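Local coordinates for protein exopolygalacturonase (Yersinia enterocolitica, PDB 2UVF) that hydrolyses pectic polygalacturonate as a family 28 exo-acting glycoside hydrolase, probably releasing digalacturonic acid from chain ends in the periplasm, at residues Gly186-Pro192 / Asp206-Gln212; Pro192-Ser198 / Ala215-Glu221; Gly271-Leu275 / Glu303-Ala308. The contacts are given in a common frame with arbitrary orientation. Numbering follows the deposited sequence.

In the fold
Along the chain, helix 173-181 is followed by strand 187-191, a turn at Pro192, strand 194-202, then strands 207-211 and 215-219 one coil later. Contact 1 closes the first loop, laying 206-212 beside 186-192; contact 2 opens at the shared Pro192 and closes after it with 215-221, so the two cross. Both belong to the first coils of the parallel beta-helix and touch inside it, where Leu211 CD2 lies 3.9 Å from Leu217 CB. Contact 3 comes later in series, tying the loop after strand 268-270 to the start of helix 307-317. Asn272 joins it to contact 2 at Gly219, with Gly219 O and Asn272 ND2 2.5 Å apart.

Contact 1. Residues Gly186-Pro192 / Asp206-Gln212; sequences GCRVEIP and DMTLNLQ
Ile191 lays its side chain (chi1 m, chi2 t) over Leu209 and Leu211, with Ile191 CD1 3.7 Å from Leu209 CD1 and 4.0 Å from Leu211 CD2. This is the pairing of successive coils of a parallel beta-helix, the fold of family 28 glycoside hydrolases. Strands 187-191 and 207-211 run parallel, their axes 4.6 Å apart at closest and 21° from each other, in the register Val189-Leu209, Glu190-Asn210, Ile191-Leu211. Both strands are extended; Gly186 and Asp206 before them have positive phi. The regular ladder runs from Val189 N to Thr208 O (2.8 Å), Asn210 N to Val189 O (2.8 Å) and Ile191 N to Asn210 O (3.0 Å). Gln212 N to Ile191 O (3.3 Å) is less certain, because Ala215 CB crowds Ile191 O. Toward the start, Thr208 N to Cys187 O is weak at 3.2 Å, whereas Gly186 N (phi 101°) bonds squarely to Asp206 O at 3.0 Å.

Cys187, Val189 and Ile191 share one face with Met207, Leu209 and Leu211. There Val189 (chi1 t) sets CG1 4.0 Å from Leu209 CD1, and helix 173-181 packs on Val189 and Met207; Cys187, disulfide-bonded to Cys183, brings SG to 3.7 Å from Met207 CB. The other face carries Arg188, Glu190, Thr208 and Asn210. Arg188 CG lies 3.8 Å from Asn210 CB, while its guanidinium makes salt bridges to Glu50 and Asp49. Thr208 OG1 is hydrogen-bonded to Arg262. Glu190, with chi1 and chi2 both m, curls toward the neighbouring strand, and its OE1 accepts a hydrogen bond from Asn210 ND2 at 2.9 Å.

Contact 2. Residues Pro192-Ser198 / Ala215-Glu221; sequences PAGTYKS and AILLGSE
Parallel strand pairing between consecutive coils, finished by a salt bridge, joins 192-198 to 215-221 near the N-terminal end of the long parallel sheet. Strands 194-198 and 215-219 approach to 4.6 Å at an angle of 28°, with Gly194 opposite Ala215, Thr195 opposite Ile216, Tyr196 opposite Leu217 and Lys197 opposite Leu218. Hydrogen bonds link Ile216 N to Gly194 O (2.9 Å), Tyr196 N to Ile216 O (3.0 Å), Leu218 N to Tyr196 O (3.1 Å), Ser198 N to Leu218 O (2.8 Å) and Ser220 N to Ser198 O (2.7 Å). Gly194 has phi/psi of 129/159°, where a CB would jam against the preceding carbonyl and crowd the Tyr196 ring. Tyr196 (chi1 m) folds back along its own strand so that its OH donates to Ala193 O at 3.0 Å; the same hydroxyl is hydrogen-bonded to Arg160.

Within these two coils of the right-handed parallel beta-helix of pectin-degrading enzymes, Tyr196 and Leu217 lie on one face; Ser198 CB also reaches to 3.7 Å from Leu217 CD1, and helix 173-181 packs against both Ser198 and Leu217 through Ile176. Thr195, Ile216, Lys197 and Leu218 occupy the other face. There Thr195 CG2 is 4.0 Å from Leu218 CD2, and the Leu218 side chain lies about 6 Å from a bound nickel ion. Lys197 (chi1 and chi2 t, chi3 m) crosses the end of the neighbouring strand, CG 3.9 Å from Ser220 CA. Glu221 (chi1 p, chi2 m) turns its carboxylate to the ammonium group, in a salt bridge of Lys197 NZ to Glu221 OE1 at 2.6 Å.

Contact 3. Residues Gly271-Leu275 / Glu303-Ala308; sequences GNGWL and EDGILA
Gly273 O accepts two backbone hydrogen bonds, from Ile306 N at 2.8 Å and Ala308 N at 3.2 Å, so a loop of the family 28 beta-helix after strand 268-270 binds the first amides of helix 307-317. Ile306 holds the N-cap position of that helix. Leu307 N, between the two donors, goes instead to Asn272 O at 2.9 Å; the loop carbonyls thus satisfy three successive amides. In the other direction, Asp304 O, at the end of helix 301-304, accepts from Leu275 N at 3.0 Å. Gly305 then leaves helical geometry (phi/psi -84/168°) and passes Trp274, CA to CA 4.3 Å.

Asn272 adopts a left-handed conformation (phi/psi 69/31°); its ND2 donates to Gly219 O, and its side chain lies about 6 Å from a bound nickel ion. Asn272 N is hydrogen-bonded to Asp270 OD1, and Trp274 O weakly to Asn351 ND2. Asp304 OD2 is hydrogen-bonded to Ser296 OG. Leu275 CD2 sits 3.8 Å from Ile306 CD1. Trp274 (chi1 m) starts away from 303-308, but its indole swings back, and Ala308 CB lies over its six-membered ring in a CH-pi contact, 4.0 Å from the centroid and 13° off the normal.

Contact 1. Residues Gly186-Pro192 / Asp206-Gln212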
ATOM      1  N   GLY A 186     -19.267  -8.564 -16.839  1.00 58.74           N
ATOM      2  CA  GLY A 186     -19.460  -9.521 -15.748  1.00 57.82           C
ATOM      3  C   GLY A 186     -18.681 -10.825 -15.887  1.00 57.36           C
ATOM      4  O   GLY A 186     -18.837 -11.734 -15.061  1.00 57.37           O
ATOM      5  N   CYS A 187     -17.837 -10.917 -16.917  1.00 56.63           N
ATOM      6  CA  CYS A 187     -17.001 -12.091 -17.144  1.00 56.00           C
ATOM      7  C   CYS A 187     -15.985 -12.310 -16.019  1.00 55.10           C
ATOM      8  O   CYS A 187     -15.784 -11.444 -15.165  1.00 55.26           O
ATOM      9  CB  CYS A 187     -16.282 -12.008 -18.508  1.00 56.37           C
ATOM     10  SG  CYS A 187     -15.285 -10.490 -18.855  1.00 58.58           S
ATOM     11  N   ARG A 188     -15.376 -13.492 -16.013  1.00 53.70           N
ATOM     12  CA  ARG A 188     -14.184 -13.749 -15.231  1.00 52.29           C
ATOM     13  C   ARG A 188     -13.206 -14.492 -16.135  1.00 51.50           C
ATOM     14  O   ARG A 188     -13.475 -15.626 -16.550  1.00 51.50           O
ATOM     15  CB  ARG A 188     -14.510 -14.564 -13.975  1.00 52.26           C
ATOM     16  CG  ARG A 188     -13.290 -14.906 -13.114  1.00 51.94           C
ATOM     17  CD  ARG A 188     -13.642 -15.855 -11.978  1.00 51.90           C
ATOM     18  NE  ARG A 188     -14.628 -15.242 -11.100  1.00 51.07           N
ATOM     19  CZ  ARG A 188     -15.558 -15.892 -10.402  1.00 51.94           C
ATOM     20  NH1 ARG A 188     -15.668 -17.221 -10.448  1.00 52.17           N
ATOM     21  NH2 ARG A 188     -16.398 -15.194  -9.652  1.00 51.44           N
ATOM     22  N   VAL A 189     -12.095 -13.835 -16.471  1.00 50.23           N
ATOM     23  CA  VAL A 189     -11.028 -14.469 -17.246  1.00 49.30           C
ATOM     24  C   VAL A 189     -10.160 -15.296 -16.289  1.00 49.15           C
ATOM     25  O   VAL A 189      -9.671 -14.765 -15.299  1.00 49.21           O
ATOM     26  CB  VAL A 189     -10.177 -13.418 -18.009  1.00 49.16           C
ATOM     27  CG1 VAL A 189      -9.094 -14.077 -18.858  1.00 48.60           C
ATOM     28  CG2 VAL A 189     -11.057 -12.553 -18.870  1.00 48.42           C
ATOM     29  N   GLU A 190      -9.995 -16.589 -16.578  1.00 48.69           N
ATOM     30  CA  GLU A 190      -9.198 -17.496 -15.755  1.00 48.53           C
ATOM     31  C   GLU A 190      -7.838 -17.782 -16.385  1.00 48.05           C
ATOM     32  O   GLU A 190      -7.762 -18.138 -17.559  1.00 47.55           O
ATOM     33  CB  GLU A 190      -9.909 -18.846 -15.523  1.00 48.72           C
ATOM     34  CG  GLU A 190     -11.413 -18.790 -15.264  1.00 50.61           C
ATOM     35  CD  GLU A 190     -11.795 -18.644 -13.793  1.00 53.14           C
ATOM     36  OE1 GLU A 190     -10.970 -18.156 -12.989  1.00 52.90           O
ATOM     37  OE2 GLU A 190     -12.942 -19.020 -13.446  1.00 54.17           O
ATOM     38  N   ILE A 191      -6.776 -17.626 -15.590  1.00 47.74           N
ATOM     39  CA  ILE A 191      -5.435 -18.129 -15.924  1.00 47.04           C
ATOM     40  C   ILE A 191      -5.137 -19.306 -14.975  1.00 47.63           C
ATOM     41  O   ILE A 191      -4.672 -19.083 -13.843  1.00 47.97           O
ATOM     42  CB  ILE A 191      -4.346 -17.029 -15.758  1.00 47.08           C
ATOM     43  CG1 ILE A 191      -4.631 -15.823 -16.676  1.00 46.61           C
ATOM     44  CG2 ILE A 191      -2.941 -17.604 -15.991  1.00 47.01           C
ATOM     45  CD1 ILE A 191      -3.879 -14.574 -16.336  1.00 45.62           C
ATOM     46  N   PRO A 192      -5.435 -20.556 -15.406  1.00 47.45           N
ATOM     47  CA  PRO A 192      -5.165 -21.768 -14.619  1.00 47.11           C
ATOM     48  C   PRO A 192      -3.693 -22.002 -14.247  1.00 47.14           C
ATOM     49  O   PRO A 192      -2.813 -21.267 -14.698  1.00 46.80           O
ATOM     50  CB  PRO A 192      -5.666 -22.900 -15.548  1.00 47.44           C
ATOM     51  CG  PRO A 192      -5.680 -22.313 -16.918  1.00 47.31           C
ATOM     52  CD  PRO A 192      -6.084 -20.891 -16.692  1.00 47.67           C
ATOM     53  N   ASP A 206     -15.931  -3.596 -16.248  1.00 43.12           N
ATOM     54  CA  ASP A 206     -16.841  -4.707 -15.918  1.00 43.17           C
ATOM     55  C   ASP A 206     -16.275  -6.096 -16.217  1.00 43.10           C
ATOM     56  O   ASP A 206     -16.853  -6.864 -17.000  1.00 42.87           O
ATOM     57  CB  ASP A 206     -18.211  -4.491 -16.584  1.00 43.41           C
ATOM     58  CG  ASP A 206     -18.871  -3.208 -16.131  1.00 44.67           C
ATOM     59  OD1 ASP A 206     -19.151  -3.073 -14.921  1.00 46.41           O
ATOM     60  OD2 ASP A 206     -19.114  -2.327 -16.978  1.00 47.37           O
ATOM     61  N   MET A 207     -15.131  -6.401 -15.595  1.00 42.86           N
ATOM     62  CA  MET A 207     -14.516  -7.727 -15.697  1.00 42.30           C
ATOM     63  C   MET A 207     -13.739  -8.117 -14.426  1.00 42.10           C
ATOM     64  O   MET A 207     -13.484  -7.286 -13.551  1.00 42.36           O
ATOM     65  CB  MET A 207     -13.617  -7.827 -16.943  1.00 42.32           C
ATOM     66  CG  MET A 207     -12.359  -6.967 -16.899  1.00 41.34           C
ATOM     67  SD  MET A 207     -11.102  -7.461 -18.080  1.00 43.01           S
ATOM     68  CE  MET A 207     -10.435  -8.947 -17.307  1.00 42.29           C
ATOM     69  N   THR A 208     -13.402  -9.398 -14.333  1.00 41.58           N
ATOM     70  CA  THR A 208     -12.541  -9.931 -13.289  1.00 41.03           C
ATOM     71  C   THR A 208     -11.499 -10.759 -14.001  1.00 41.01           C
ATOM     72  O   THR A 208     -11.829 -11.539 -14.891  1.00 41.06           O
ATOM     73  CB  THR A 208     -13.298 -10.850 -12.303  1.00 40.61           C
ATOM     74  OG1 THR A 208     -14.228 -10.077 -11.540  1.00 39.98           O
ATOM     75  CG2 THR A 208     -12.317 -11.564 -11.351  1.00 40.10           C
ATOM     76  N   LEU A 209     -10.239 -10.546 -13.642  1.00 41.09           N
ATOM     77  CA  LEU A 209      -9.159 -11.416 -14.058  1.00 40.76           C
ATOM     78  C   LEU A 209      -8.750 -12.193 -12.823  1.00 41.06           C
ATOM     79  O   LEU A 209      -8.334 -11.616 -11.820  1.00 41.62           O
ATOM     80  CB  LEU A 209      -7.991 -10.617 -14.640  1.00 40.56           C
ATOM     81  CG  LEU A 209      -6.678 -11.323 -14.981  1.00 40.06           C
ATOM     82  CD1 LEU A 209      -6.828 -12.304 -16.145  1.00 40.91           C
ATOM     83  CD2 LEU A 209      -5.608 -10.288 -15.286  1.00 40.41           C
ATOM     84  N   ASN A 210      -8.888 -13.507 -12.909  1.00 40.98           N
ATOM     85  CA  ASN A 210      -8.628 -14.407 -11.817  1.00 40.89           C
ATOM     86  C   ASN A 210      -7.428 -15.290 -12.131  1.00 41.35           C
ATOM     87  O   ASN A 210      -7.463 -16.097 -13.065  1.00 41.55           O
ATOM     88  CB  ASN A 210      -9.867 -15.274 -11.559  1.00 40.70           C
ATOM     89  CG  ASN A 210      -9.734 -16.122 -10.313  1.00 40.42           C
ATOM     90  OD1 ASN A 210      -9.681 -15.591  -9.197  1.00 38.27           O
ATOM     91  ND2 ASN A 210      -9.676 -17.452 -10.492  1.00 37.06           N
ATOM     92  N   LEU A 211      -6.376 -15.125 -11.332  1.00 41.14           N
ATOM     93  CA  LEU A 211      -5.224 -15.994 -11.361  1.00 41.47           C
ATOM     94  C   LEU A 211      -5.430 -17.107 -10.322  1.00 41.75           C
ATOM     95  O   LEU A 211      -5.475 -16.846  -9.120  1.00 41.75           O
ATOM     96  CB  LEU A 211      -3.947 -15.179 -11.092  1.00 41.33           C
ATOM     97  CG  LEU A 211      -3.702 -13.984 -12.019  1.00 41.65           C
ATOM     98  CD1 LEU A 211      -3.819 -12.656 -11.269  1.00 41.43           C
ATOM     99  CD2 LEU A 211      -2.337 -14.120 -12.654  1.00 42.21           C
ATOM    100  N   GLN A 212      -5.571 -18.343 -10.797  1.00 41.88           N
ATOM    101  CA  GLN A 212      -5.935 -19.481  -9.952  1.00 41.41           C
ATOM    102  C   GLN A 212      -4.723 -20.062  -9.243  1.00 40.65           C
ATOM    103  O   GLN A 212      -3.582 -19.754  -9.583  1.00 40.48           O
ATOM    104  CB  GLN A 212      -6.565 -20.593 -10.805  1.00 41.73           C
ATOM    105  CG  GLN A 212      -7.940 -20.285 -11.385  1.00 42.04           C
ATOM    106  CD  GLN A 212      -8.480 -21.445 -12.220  1.00 42.53           C
ATOM    107  OE1 GLN A 212      -7.784 -21.981 -13.079  1.00 44.89           O
ATOM    108  NE2 GLN A 212      -9.712 -21.841 -11.959  1.00 42.89           N
TER

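Contact 2. Residues Pro192-Ser198 / Ala215-Glu221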
ATOM      1  N   PRO A 192      -5.435 -20.556 -15.406  1.00 47.45           N
ATOM      2  CA  PRO A 192      -5.165 -21.768 -14.619  1.00 47.11           C
ATOM      3  C   PRO A 192      -3.693 -22.002 -14.247  1.00 47.14           C
ATOM      4  O   PRO A 192      -2.813 -21.267 -14.698  1.00 46.80           O
ATOM      5  CB  PRO A 192      -5.666 -22.900 -15.548  1.00 47.44           C
ATOM      6  CG  PRO A 192      -5.680 -22.313 -16.918  1.00 47.31           C
ATOM      7  CD  PRO A 192      -6.084 -20.891 -16.692  1.00 47.67           C
ATOM      8  N   ALA A 193      -3.435 -23.036 -13.437  1.00 47.23           N
ATOM      9  CA  ALA A 193      -2.064 -23.465 -13.119  1.00 47.12           C
ATOM     10  C   ALA A 193      -1.179 -23.521 -14.368  1.00 46.91           C
ATOM     11  O   ALA A 193      -1.635 -23.902 -15.450  1.00 47.21           O
ATOM     12  CB  ALA A 193      -2.060 -24.817 -12.388  1.00 47.18           C
ATOM     13  N   GLY A 194       0.080 -23.123 -14.204  1.00 46.17           N
ATOM     14  CA  GLY A 194       1.036 -23.056 -15.304  1.00 45.56           C
ATOM     15  C   GLY A 194       1.724 -21.704 -15.374  1.00 45.00           C
ATOM     16  O   GLY A 194       1.216 -20.710 -14.855  1.00 44.53           O
ATOM     17  N   THR A 195       2.883 -21.682 -16.021  1.00 44.67           N
ATOM     18  CA  THR A 195       3.657 -20.464 -16.210  1.00 44.98           C
ATOM     19  C   THR A 195       3.475 -19.916 -17.626  1.00 44.97           C
ATOM     20  O   THR A 195       4.024 -20.462 -18.593  1.00 45.58           O
ATOM     21  CB  THR A 195       5.133 -20.724 -15.924  1.00 45.02           C
ATOM     22  OG1 THR A 195       5.264 -21.173 -14.572  1.00 46.05           O
ATOM     23  CG2 THR A 195       5.970 -19.461 -16.126  1.00 44.50           C
ATOM     24  N   TYR A 196       2.710 -18.825 -17.723  1.00 44.69           N
ATOM     25  CA  TYR A 196       2.375 -18.146 -18.985  1.00 44.10           C
ATOM     26  C   TYR A 196       3.117 -16.813 -19.144  1.00 43.56           C
ATOM     27  O   TYR A 196       2.730 -15.800 -18.540  1.00 43.56           O
ATOM     28  CB  TYR A 196       0.862 -17.886 -19.046  1.00 44.51           C
ATOM     29  CG  TYR A 196       0.006 -19.113 -18.782  1.00 45.22           C
ATOM     30  CD1 TYR A 196      -0.533 -19.853 -19.831  1.00 46.33           C
ATOM     31  CD2 TYR A 196      -0.265 -19.533 -17.478  1.00 46.08           C
ATOM     32  CE1 TYR A 196      -1.328 -20.998 -19.586  1.00 46.49           C
ATOM     33  CE2 TYR A 196      -1.051 -20.667 -17.222  1.00 45.63           C
ATOM     34  CZ  TYR A 196      -1.576 -21.388 -18.275  1.00 45.54           C
ATOM     35  OH  TYR A 196      -2.341 -22.495 -18.017  1.00 45.58           O
ATOM     36  N   LYS A 197       4.188 -16.817 -19.941  1.00 43.14           N
ATOM     37  CA  LYS A 197       4.888 -15.575 -20.318  1.00 42.31           C
ATOM     38  C   LYS A 197       3.951 -14.672 -21.120  1.00 41.92           C
ATOM     39  O   LYS A 197       3.155 -15.148 -21.938  1.00 42.27           O
ATOM     40  CB  LYS A 197       6.176 -15.866 -21.101  1.00 42.10           C
ATOM     41  CG  LYS A 197       6.969 -14.611 -21.462  1.00 42.01           C
ATOM     42  CD  LYS A 197       8.442 -14.887 -21.743  1.00 43.56           C
ATOM     43  CE  LYS A 197       9.236 -14.973 -20.444  1.00 43.93           C
ATOM     44  NZ  LYS A 197      10.596 -14.410 -20.583  1.00 44.27           N
ATOM     45  N   SER A 198       4.016 -13.372 -20.859  1.00 41.45           N
ATOM     46  CA  SER A 198       3.127 -12.415 -21.513  1.00 40.84           C
ATOM     47  C   SER A 198       3.758 -11.029 -21.515  1.00 40.72           C
ATOM     48  O   SER A 198       4.619 -10.730 -20.684  1.00 40.52           O
ATOM     49  CB  SER A 198       1.758 -12.398 -20.830  1.00 40.64           C
ATOM     50  OG  SER A 198       0.916 -11.366 -21.331  1.00 40.92           O
ATOM     51  N   ALA A 215      -1.164 -20.677 -10.877  1.00 34.90           N
ATOM     52  CA  ALA A 215      -0.941 -19.757 -12.010  1.00 34.40           C
ATOM     53  C   ALA A 215       0.197 -18.757 -11.810  1.00 34.28           C
ATOM     54  O   ALA A 215       0.258 -18.082 -10.793  1.00 34.97           O
ATOM     55  CB  ALA A 215      -2.220 -18.994 -12.344  1.00 34.09           C
ATOM     56  N   ILE A 216       1.091 -18.652 -12.791  1.00 33.82           N
ATOM     57  CA  ILE A 216       2.103 -17.580 -12.808  1.00 33.09           C
ATOM     58  C   ILE A 216       2.021 -16.804 -14.114  1.00 33.21           C
ATOM     59  O   ILE A 216       2.293 -17.337 -15.194  1.00 32.26           O
ATOM     60  CB  ILE A 216       3.550 -18.084 -12.590  1.00 32.87           C
ATOM     61  CG1 ILE A 216       3.672 -18.855 -11.270  1.00 32.95           C
ATOM     62  CG2 ILE A 216       4.545 -16.914 -12.608  1.00 31.33           C
ATOM     63  CD1 ILE A 216       5.006 -19.575 -11.101  1.00 33.02           C
ATOM     64  N   LEU A 217       1.610 -15.544 -13.998  1.00 33.44           N
ATOM     65  CA  LEU A 217       1.741 -14.598 -15.090  1.00 33.24           C
ATOM     66  C   LEU A 217       3.130 -13.994 -15.043  1.00 33.32           C
ATOM     67  O   LEU A 217       3.443 -13.146 -14.185  1.00 33.14           O
ATOM     68  CB  LEU A 217       0.638 -13.530 -15.050  1.00 33.39           C
ATOM     69  CG  LEU A 217       0.604 -12.537 -16.225  1.00 34.18           C
ATOM     70  CD1 LEU A 217       0.234 -13.214 -17.551  1.00 33.88           C
ATOM     71  CD2 LEU A 217      -0.328 -11.372 -15.924  1.00 32.92           C
ATOM     72  N   LEU A 218       3.961 -14.454 -15.980  1.00 33.37           N
ATOM     73  CA  LEU A 218       5.355 -14.050 -16.093  1.00 33.91           C
ATOM     74  C   LEU A 218       5.552 -12.939 -17.145  1.00 34.67           C
ATOM     75  O   LEU A 218       5.163 -13.083 -18.301  1.00 34.75           O
ATOM     76  CB  LEU A 218       6.253 -15.272 -16.402  1.00 33.51           C
ATOM     77  CG  LEU A 218       7.787 -15.102 -16.415  1.00 33.72           C
ATOM     78  CD1 LEU A 218       8.333 -14.442 -15.147  1.00 34.04           C
ATOM     79  CD2 LEU A 218       8.499 -16.435 -16.651  1.00 33.60           C
ATOM     80  N   GLY A 219       6.170 -11.838 -16.735  1.00 35.03           N
ATOM     81  CA  GLY A 219       6.506 -10.777 -17.662  1.00 36.26           C
ATOM     82  C   GLY A 219       7.451 -11.260 -18.739  1.00 36.79           C
ATOM     83  O   GLY A 219       8.321 -12.100 -18.481  1.00 36.97           O
ATOM     84  N   SER A 220       7.254 -10.758 -19.958  1.00 37.74           N
ATOM     85  CA  SER A 220       8.226 -10.942 -21.034  1.00 38.40           C
ATOM     86  C   SER A 220       9.433 -10.089 -20.680  1.00 38.52           C
ATOM     87  O   SER A 220       9.309  -9.084 -19.985  1.00 39.07           O
ATOM     88  CB  SER A 220       7.631 -10.513 -22.375  1.00 38.76           C
ATOM     89  OG  SER A 220       8.641 -10.309 -23.348  1.00 40.11           O
ATOM     90  N   GLU A 221      10.611 -10.506 -21.109  1.00 38.63           N
ATOM     91  CA  GLU A 221      11.803  -9.696 -20.899  1.00 38.86           C
ATOM     92  C   GLU A 221      12.112  -8.813 -22.134  1.00 38.12           C
ATOM     93  O   GLU A 221      13.091  -8.063 -22.141  1.00 38.05           O
ATOM     94  CB  GLU A 221      12.991 -10.576 -20.468  1.00 38.74           C
ATOM     95  CG  GLU A 221      13.664 -11.416 -21.576  1.00 43.16           C
ATOM     96  CD  GLU A 221      12.857 -12.652 -22.017  1.00 46.72           C
ATOM     97  OE1 GLU A 221      11.605 -12.595 -22.088  1.00 48.06           O
ATOM     98  OE2 GLU A 221      13.493 -13.690 -22.312  1.00 48.94           O
TER

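Contact 3. Residues Gly271-Leu275 / Glu303-Ala308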
ATOM      1  N   GLY A 271       6.903  -9.952 -12.577  1.00 31.47           N
ATOM      2  CA  GLY A 271       7.246  -8.903 -13.542  1.00 31.66           C
ATOM      3  C   GLY A 271       8.475  -9.134 -14.405  1.00 31.07           C
ATOM      4  O   GLY A 271       8.653  -8.449 -15.416  1.00 30.91           O
ATOM      5  N   ASN A 272       9.317 -10.074 -13.971  1.00 31.06           N
ATOM      6  CA  ASN A 272      10.468 -10.593 -14.709  1.00 31.80           C
ATOM      7  C   ASN A 272      11.571  -9.542 -14.827  1.00 31.97           C
ATOM      8  O   ASN A 272      12.348  -9.530 -15.808  1.00 32.42           O
ATOM      9  CB  ASN A 272      10.038 -11.147 -16.092  1.00 31.99           C
ATOM     10  CG  ASN A 272      10.989 -12.212 -16.639  1.00 34.13           C
ATOM     11  OD1 ASN A 272      11.967 -12.607 -15.979  1.00 36.70           O
ATOM     12  ND2 ASN A 272      10.700 -12.686 -17.853  1.00 33.08           N
ATOM     13  N   GLY A 273      11.645  -8.682 -13.806  1.00 30.47           N
ATOM     14  CA  GLY A 273      12.419  -7.464 -13.867  1.00 29.05           C
ATOM     15  C   GLY A 273      13.874  -7.620 -13.534  1.00 28.76           C
ATOM     16  O   GLY A 273      14.736  -6.928 -14.108  1.00 27.38           O
ATOM     17  N   TRP A 274      14.144  -8.534 -12.600  1.00 28.22           N
ATOM     18  CA  TRP A 274      15.432  -8.611 -11.922  1.00 28.49           C
ATOM     19  C   TRP A 274      15.903 -10.018 -11.670  1.00 29.29           C
ATOM     20  O   TRP A 274      15.092 -10.925 -11.447  1.00 30.19           O
ATOM     21  CB  TRP A 274      15.310  -7.967 -10.537  1.00 27.58           C
ATOM     22  CG  TRP A 274      14.899  -6.587 -10.586  1.00 25.76           C
ATOM     23  CD1 TRP A 274      13.653  -6.088 -10.332  1.00 27.22           C
ATOM     24  CD2 TRP A 274      15.717  -5.490 -10.919  1.00 26.09           C
ATOM     25  NE1 TRP A 274      13.647  -4.732 -10.484  1.00 26.08           N
ATOM     26  CE2 TRP A 274      14.909  -4.336 -10.854  1.00 26.13           C
ATOM     27  CE3 TRP A 274      17.072  -5.355 -11.274  1.00 25.84           C
ATOM     28  CZ2 TRP A 274      15.414  -3.071 -11.110  1.00 25.31           C
ATOM     29  CZ3 TRP A 274      17.560  -4.099 -11.546  1.00 25.57           C
ATOM     30  CH2 TRP A 274      16.737  -2.968 -11.448  1.00 25.59           C
ATOM     31  N   LEU A 275      17.218 -10.168 -11.634  1.00 29.74           N
ATOM     32  CA  LEU A 275      17.831 -11.395 -11.189  1.00 30.12           C
ATOM     33  C   LEU A 275      17.667 -11.525  -9.677  1.00 31.03           C
ATOM     34  O   LEU A 275      17.441 -10.538  -8.979  1.00 29.90           O
ATOM     35  CB  LEU A 275      19.312 -11.426 -11.597  1.00 30.50           C
ATOM     36  CG  LEU A 275      19.629 -11.733 -13.080  1.00 29.26           C
ATOM     37  CD1 LEU A 275      21.098 -11.656 -13.283  1.00 29.75           C
ATOM     38  CD2 LEU A 275      19.124 -13.108 -13.534  1.00 29.71           C
ATOM     39  N   GLU A 303      24.163  -5.368 -15.252  1.00 38.85           N
ATOM     40  CA  GLU A 303      24.462  -6.629 -14.547  1.00 39.40           C
ATOM     41  C   GLU A 303      23.234  -7.300 -13.886  1.00 38.04           C
ATOM     42  O   GLU A 303      23.129  -8.523 -13.869  1.00 38.10           O
ATOM     43  CB  GLU A 303      25.498  -6.383 -13.452  1.00 39.57           C
ATOM     44  CG  GLU A 303      26.866  -5.898 -13.898  1.00 40.81           C
ATOM     45  CD  GLU A 303      27.667  -5.339 -12.729  1.00 42.31           C
ATOM     46  OE1 GLU A 303      27.251  -5.573 -11.561  1.00 47.34           O
ATOM     47  OE2 GLU A 303      28.700  -4.656 -12.966  1.00 46.05           O
ATOM     48  N   ASP A 304      22.316  -6.499 -13.348  1.00 36.64           N
ATOM     49  CA  ASP A 304      21.292  -7.014 -12.418  1.00 35.36           C
ATOM     50  C   ASP A 304      19.923  -7.309 -13.020  1.00 34.93           C
ATOM     51  O   ASP A 304      19.185  -8.147 -12.506  1.00 35.10           O
ATOM     52  CB  ASP A 304      21.111  -6.061 -11.238  1.00 34.86           C
ATOM     53  CG  ASP A 304      22.383  -5.799 -10.499  1.00 33.71           C
ATOM     54  OD1 ASP A 304      23.232  -6.695 -10.404  1.00 33.13           O
ATOM     55  OD2 ASP A 304      22.544  -4.684  -9.983  1.00 34.37           O
ATOM     56  N   GLY A 305      19.573  -6.618 -14.097  1.00 34.16           N
ATOM     57  CA  GLY A 305      18.210  -6.670 -14.601  1.00 32.65           C
ATOM     58  C   GLY A 305      17.954  -7.845 -15.505  1.00 31.71           C
ATOM     59  O   GLY A 305      18.876  -8.535 -15.927  1.00 32.43           O
ATOM     60  N   ILE A 306      16.683  -8.079 -15.781  1.00 31.29           N
ATOM     61  CA  ILE A 306      16.262  -8.985 -16.831  1.00 31.22           C
ATOM     62  C   ILE A 306      15.407  -8.111 -17.761  1.00 32.01           C
ATOM     63  O   ILE A 306      15.945  -7.526 -18.696  1.00 32.54           O
ATOM     64  CB  ILE A 306      15.499 -10.220 -16.300  1.00 31.25           C
ATOM     65  CG1 ILE A 306      16.338 -10.986 -15.261  1.00 30.24           C
ATOM     66  CG2 ILE A 306      15.088 -11.125 -17.445  1.00 28.90           C
ATOM     67  CD1 ILE A 306      15.639 -12.286 -14.743  1.00 31.14           C
ATOM     68  N   LEU A 307      14.105  -7.985 -17.496  1.00 32.36           N
ATOM     69  CA  LEU A 307      13.300  -6.972 -18.179  1.00 32.31           C
ATOM     70  C   LEU A 307      13.846  -5.554 -17.998  1.00 33.10           C
ATOM     71  O   LEU A 307      13.853  -4.776 -18.938  1.00 33.54           O
ATOM     72  CB  LEU A 307      11.841  -7.033 -17.761  1.00 31.97           C
ATOM     73  CG  LEU A 307      10.972  -5.984 -18.442  1.00 31.01           C
ATOM     74  CD1 LEU A 307      10.943  -6.181 -19.974  1.00 30.08           C
ATOM     75  CD2 LEU A 307       9.590  -5.978 -17.857  1.00 29.41           C
ATOM     76  N   ALA A 308      14.328  -5.236 -16.800  1.00 34.00           N
ATOM     77  CA  ALA A 308      14.853  -3.908 -16.491  1.00 34.25           C
ATOM     78  C   ALA A 308      16.179  -3.599 -17.196  1.00 35.03           C
ATOM     79  O   ALA A 308      16.426  -2.444 -17.559  1.00 34.98           O
ATOM     80  CB  ALA A 308      15.011  -3.745 -14.994  1.00 34.04           C
TER